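Local coordinates for beta-lactamase Mb2281c (Mycobacterium bovis, PDB 3I7J), which is probably a serine hydrolase of the beta-lactamase family that may open beta-lactam rings or cleave related amide or ester substrates, at residues L4-A17 and L26-L38. Sequence-based numbering, arbitrary orientation.
Sequences LEVLGGWPVPAAAA and LATHGDTARVFAL
His29 swings its ring away from its own backbone N, chi1 -174°, and against the 3-10 segment 4-9, while Leu4 folds its CG back beside its backbone N, chi1 -59°, which carries CD1 over the strand to 3.6 Å from Thr28 CA. Leu4 O stands over one face of the imidazole, off-centre toward the rim and 3.5 Å from His29 CD2. Leu7 CB lies over a ring face too, in a CH-pi contact 4.2 Å from the ring centroid, the two side chains running past each other in opposite directions. The contact buries His29 ND1, which has no hydrogen-bonding partner in the model. Alongside, the strands pair antiparallel: Ala17 N gives a fairly straight bond to His29 O (2.9 Å), and His29 N returns a more bent one to Ala17 O. Past the pair Gly30, at positive phi, brings its CA to 4.2 Å from Ala16 CA, and a water links the two segments, donating to Ala15 O at 2.6 Å and accepting from Asp31 N. Asp31 starts a type I turn, and its OD1 takes the N-H of Ala33 in an Asx turn. After the turn, the extended Arg34 side chain reaches back to lay one guanidinium face against Ala14 CB, 3.3 Å from NH1. Phe36 comes to 4.1 Å from Ala16 CB through its CE2 and also touches Leu247 of strand 242-248. Leu7 meanwhile packs on Ile263 of helix 256-271, joining the N-terminal segment to that helix. Here the first beta hairpin, strands 15-21 and 24-29, forms one margin of the antiparallel sheet, with the N-terminal 3-10 segment and helix 256-271 packed together against it, as in the alpha/beta domain of serine beta-lactamases and penicillin-binding proteins.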
loop_
_atom_site.group_PDB
_atom_site.type_symbol
_atom_site.label_atom_id
_atom_site.label_comp_id
_atom_site.label_asym_id
_atom_site.label_seq_id
_atom_site.Cartn_x
_atom_site.Cartn_y
_atom_site.Cartn_z
ATOM N N LEU A 4 19.146 -9.080 2.861
ATOM C CA LEU A 4 17.991 -9.965 2.800
ATOM C C LEU A 4 18.246 -11.353 3.392
ATOM O O LEU A 4 17.307 -12.098 3.661
ATOM C CB LEU A 4 17.500 -10.114 1.354
ATOM C CG LEU A 4 17.070 -8.843 0.618
ATOM C CD1 LEU A 4 16.491 -9.228 -0.723
ATOM C CD2 LEU A 4 16.034 -8.067 1.443
ATOM N N GLU A 5 19.508 -11.704 3.602
ATOM C CA GLU A 5 19.819 -13.015 4.150
ATOM C C GLU A 5 19.291 -13.180 5.571
ATOM O O GLU A 5 19.028 -14.295 6.020
ATOM C CB GLU A 5 21.322 -13.258 4.108
ATOM C CG GLU A 5 21.874 -13.286 2.698
ATOM C CD GLU A 5 23.370 -13.527 2.666
ATOM O OE1 GLU A 5 23.812 -14.553 3.220
ATOM O OE2 GLU A 5 24.098 -12.693 2.092
ATOM N N VAL A 6 19.109 -12.069 6.275
ATOM C CA VAL A 6 18.607 -12.140 7.637
ATOM C C VAL A 6 17.261 -12.867 7.683
ATOM O O VAL A 6 16.817 -13.289 8.746
ATOM C CB VAL A 6 18.417 -10.734 8.241
ATOM C CG1 VAL A 6 17.238 -10.023 7.561
ATOM C CG2 VAL A 6 18.188 -10.842 9.745
ATOM N N LEU A 7 16.607 -13.007 6.534
ATOM C CA LEU A 7 15.318 -13.682 6.478
ATOM C C LEU A 7 15.430 -15.146 6.893
ATOM O O LEU A 7 14.497 -15.709 7.468
ATOM C CB LEU A 7 14.731 -13.592 5.066
ATOM C CG LEU A 7 13.536 -12.655 4.849
ATOM C CD1 LEU A 7 13.913 -11.227 5.190
ATOM C CD2 LEU A 7 13.070 -12.755 3.408
ATOM N N GLY A 8 16.570 -15.761 6.598
ATOM C CA GLY A 8 16.772 -17.156 6.951
ATOM C C GLY A 8 16.696 -17.401 8.445
ATOM O O GLY A 8 16.419 -18.514 8.882
ATOM N N GLY A 9 16.939 -16.357 9.233
ATOM C CA GLY A 9 16.888 -16.504 10.675
ATOM C C GLY A 9 15.591 -16.007 11.278
ATOM O O GLY A 9 15.445 -15.981 12.499
ATOM N N TRP A 10 14.643 -15.610 10.431
ATOM C CA TRP A 10 13.354 -15.116 10.918
ATOM C C TRP A 10 12.460 -16.243 11.403
ATOM O O TRP A 10 12.432 -17.327 10.818
ATOM C CB TRP A 10 12.623 -14.340 9.818
ATOM C CG TRP A 10 13.056 -12.912 9.674
ATOM C CD1 TRP A 10 14.247 -12.371 10.063
ATOM C CD2 TRP A 10 12.325 -11.856 9.037
ATOM N NE1 TRP A 10 14.307 -11.048 9.707
ATOM C CE2 TRP A 10 13.141 -10.704 9.074
ATOM C CE3 TRP A 10 11.059 -11.772 8.436
ATOM C CZ2 TRP A 10 12.734 -9.478 8.527
ATOM C CZ3 TRP A 10 10.657 -10.555 7.895
ATOM C CH2 TRP A 10 11.493 -9.424 7.945
ATOM N N PRO A 11 11.719 -16.001 12.490
ATOM C CA PRO A 11 10.815 -17.000 13.054
ATOM C C PRO A 11 9.499 -17.075 12.281
ATOM O O PRO A 11 8.429 -16.829 12.835
ATOM C CB PRO A 11 10.621 -16.507 14.483
ATOM C CG PRO A 11 10.642 -15.021 14.307
ATOM C CD PRO A 11 11.818 -14.824 13.375
ATOM N N VAL A 12 9.586 -17.414 10.999
ATOM C CA VAL A 12 8.410 -17.523 10.144
ATOM C C VAL A 12 8.487 -18.823 9.334
ATOM O O VAL A 12 9.571 -19.298 9.026
ATOM C CB VAL A 12 8.336 -16.337 9.158
ATOM C CG1 VAL A 12 8.382 -15.026 9.921
ATOM C CG2 VAL A 12 9.487 -16.422 8.165
ATOM N N PRO A 13 7.332 -19.409 8.979
ATOM C CA PRO A 13 7.280 -20.656 8.204
ATOM C C PRO A 13 7.912 -20.517 6.817
ATOM O O PRO A 13 8.408 -21.489 6.249
ATOM C CB PRO A 13 5.783 -20.953 8.131
ATOM C CG PRO A 13 5.247 -20.329 9.393
ATOM C CD PRO A 13 5.981 -19.006 9.411
ATOM N N ALA A 14 7.880 -19.303 6.276
ATOM C CA ALA A 14 8.448 -19.019 4.959
ATOM C C ALA A 14 8.427 -17.517 4.693
ATOM O O ALA A 14 7.550 -16.794 5.181
ATOM C CB ALA A 14 7.659 -19.746 3.869
ATOM N N ALA A 15 9.396 -17.056 3.911
ATOM C CA ALA A 15 9.494 -15.643 3.568
ATOM C C ALA A 15 10.223 -15.450 2.248
ATOM O O ALA A 15 10.960 -16.325 1.807
ATOM C CB ALA A 15 10.217 -14.880 4.682
ATOM N N ALA A 16 9.991 -14.303 1.619
ATOM C CA ALA A 16 10.631 -13.956 0.356
ATOM C C ALA A 16 10.715 -12.434 0.310
ATOM O O ALA A 16 9.852 -11.737 0.851
ATOM C CB ALA A 16 9.821 -14.487 -0.819
ATOM N N ALA A 17 11.753 -11.913 -0.325
ATOM C CA ALA A 17 11.911 -10.478 -0.385
ATOM C C ALA A 17 12.710 -10.035 -1.589
ATOM O O ALA A 17 13.384 -10.838 -2.239
ATOM C CB ALA A 17 12.577 -9.975 0.889
ATOM N N LEU A 26 17.508 -5.346 -7.340
ATOM C CA LEU A 26 18.899 -5.323 -6.908
ATOM C C LEU A 26 19.296 -6.553 -6.094
ATOM O O LEU A 26 20.478 -6.867 -5.977
ATOM C CB LEU A 26 19.148 -4.063 -6.072
ATOM C CG LEU A 26 18.772 -2.747 -6.769
ATOM C CD1 LEU A 26 18.909 -1.586 -5.801
ATOM C CD2 LEU A 26 19.665 -2.541 -7.987
ATOM N N ALA A 27 18.313 -7.236 -5.519
ATOM C CA ALA A 27 18.578 -8.424 -4.722
ATOM C C ALA A 27 17.268 -9.103 -4.353
ATOM O O ALA A 27 16.223 -8.455 -4.277
ATOM C CB ALA A 27 19.345 -8.059 -3.455
ATOM N N THR A 28 17.319 -10.414 -4.144
ATOM C CA THR A 28 16.128 -11.156 -3.756
ATOM C C THR A 28 16.541 -12.223 -2.775
ATOM O O THR A 28 17.729 -12.455 -2.562
ATOM C CB THR A 28 15.440 -11.855 -4.953
ATOM O OG1 THR A 28 16.261 -12.933 -5.411
ATOM C CG2 THR A 28 15.213 -10.871 -6.097
ATOM N N HIS A 29 15.550 -12.861 -2.172
ATOM C CA HIS A 29 15.784 -13.940 -1.226
ATOM C C HIS A 29 14.485 -14.718 -1.130
ATOM O O HIS A 29 13.407 -14.131 -1.181
ATOM C CB HIS A 29 16.172 -13.388 0.147
ATOM C CG HIS A 29 16.565 -14.451 1.125
ATOM N ND1 HIS A 29 15.648 -15.293 1.718
ATOM C CD2 HIS A 29 17.780 -14.848 1.568
ATOM C CE1 HIS A 29 16.282 -16.163 2.483
ATOM N NE2 HIS A 29 17.577 -15.916 2.409
ATOM N N GLY A 30 14.587 -16.036 -1.009
ATOM C CA GLY A 30 13.398 -16.860 -0.908
ATOM C C GLY A 30 12.770 -17.134 -2.260
ATOM O O GLY A 30 13.343 -16.807 -3.300
ATOM N N ASP A 31 11.584 -17.729 -2.256
ATOM C CA ASP A 31 10.910 -18.039 -3.512
ATOM C C ASP A 31 10.037 -16.866 -3.954
ATOM O O ASP A 31 8.925 -16.679 -3.458
ATOM C CB ASP A 31 10.072 -19.311 -3.346
ATOM C CG ASP A 31 9.481 -19.790 -4.650
ATOM O OD1 ASP A 31 9.749 -19.155 -5.697
ATOM O OD2 ASP A 31 8.752 -20.807 -4.631
ATOM N N THR A 32 10.552 -16.083 -4.897
ATOM C CA THR A 32 9.840 -14.916 -5.406
ATOM C C THR A 32 8.637 -15.281 -6.286
ATOM O O THR A 32 7.876 -14.409 -6.712
ATOM C CB THR A 32 10.796 -13.984 -6.195
ATOM O OG1 THR A 32 11.329 -14.681 -7.324
ATOM C CG2 THR A 32 11.940 -13.530 -5.312
ATOM N N ALA A 33 8.460 -16.572 -6.543
ATOM C CA ALA A 33 7.346 -17.046 -7.351
ATOM C C ALA A 33 6.233 -17.594 -6.451
ATOM O O ALA A 33 5.125 -17.867 -6.913
ATOM C CB ALA A 33 7.819 -18.134 -8.321
ATOM N N ARG A 34 6.529 -17.753 -5.166
ATOM C CA ARG A 34 5.550 -18.264 -4.210
ATOM C C ARG A 34 4.423 -17.265 -3.932
ATOM O O ARG A 34 4.676 -16.087 -3.670
ATOM C CB ARG A 34 6.245 -18.635 -2.892
ATOM C CG ARG A 34 5.270 -18.959 -1.777
ATOM C CD ARG A 34 5.926 -19.636 -0.597
ATOM N NE ARG A 34 4.964 -19.867 0.471
ATOM C CZ ARG A 34 5.123 -20.757 1.445
ATOM N NH1 ARG A 34 6.212 -21.513 1.493
ATOM N NH2 ARG A 34 4.185 -20.893 2.373
ATOM N N VAL A 35 3.183 -17.745 -3.978
ATOM C CA VAL A 35 2.014 -16.904 -3.731
ATOM C C VAL A 35 1.769 -16.665 -2.240
ATOM O O VAL A 35 1.755 -17.603 -1.449
ATOM C CB VAL A 35 0.734 -17.531 -4.318
ATOM C CG1 VAL A 35 -0.476 -16.760 -3.826
ATOM C CG2 VAL A 35 0.783 -17.514 -5.846
ATOM N N PHE A 36 1.546 -15.407 -1.870
ATOM C CA PHE A 36 1.310 -15.031 -0.475
ATOM C C PHE A 36 0.021 -14.205 -0.336
ATOM O O PHE A 36 -0.364 -13.478 -1.256
ATOM C CB PHE A 36 2.479 -14.176 0.037
ATOM C CG PHE A 36 3.753 -14.942 0.302
ATOM C CD1 PHE A 36 3.977 -15.539 1.539
ATOM C CD2 PHE A 36 4.752 -15.024 -0.666
ATOM C CE1 PHE A 36 5.176 -16.200 1.809
ATOM C CE2 PHE A 36 5.956 -15.684 -0.407
ATOM C CZ PHE A 36 6.168 -16.271 0.834
ATOM N N ALA A 37 -0.648 -14.313 0.807
ATOM C CA ALA A 37 -1.844 -13.508 1.036
ATOM C C ALA A 37 -1.254 -12.142 1.365
ATOM O O ALA A 37 -0.304 -12.050 2.145
ATOM C CB ALA A 37 -2.646 -14.043 2.228
ATOM N N LEU A 38 -1.807 -11.083 0.785
ATOM C CA LEU A 38 -1.268 -9.747 1.019
ATOM C C LEU A 38 -1.935 -8.952 2.119
ATOM O O LEU A 38 -1.351 -8.002 2.641
ATOM C CB LEU A 38 -1.344 -8.921 -0.260
ATOM C CG LEU A 38 -0.659 -9.489 -1.493
ATOM C CD1 LEU A 38 -0.685 -8.429 -2.582
ATOM C CD2 LEU A 38 0.777 -9.883 -1.157
HETATM O O HOH W 1 10.288 -18.313 0.210
#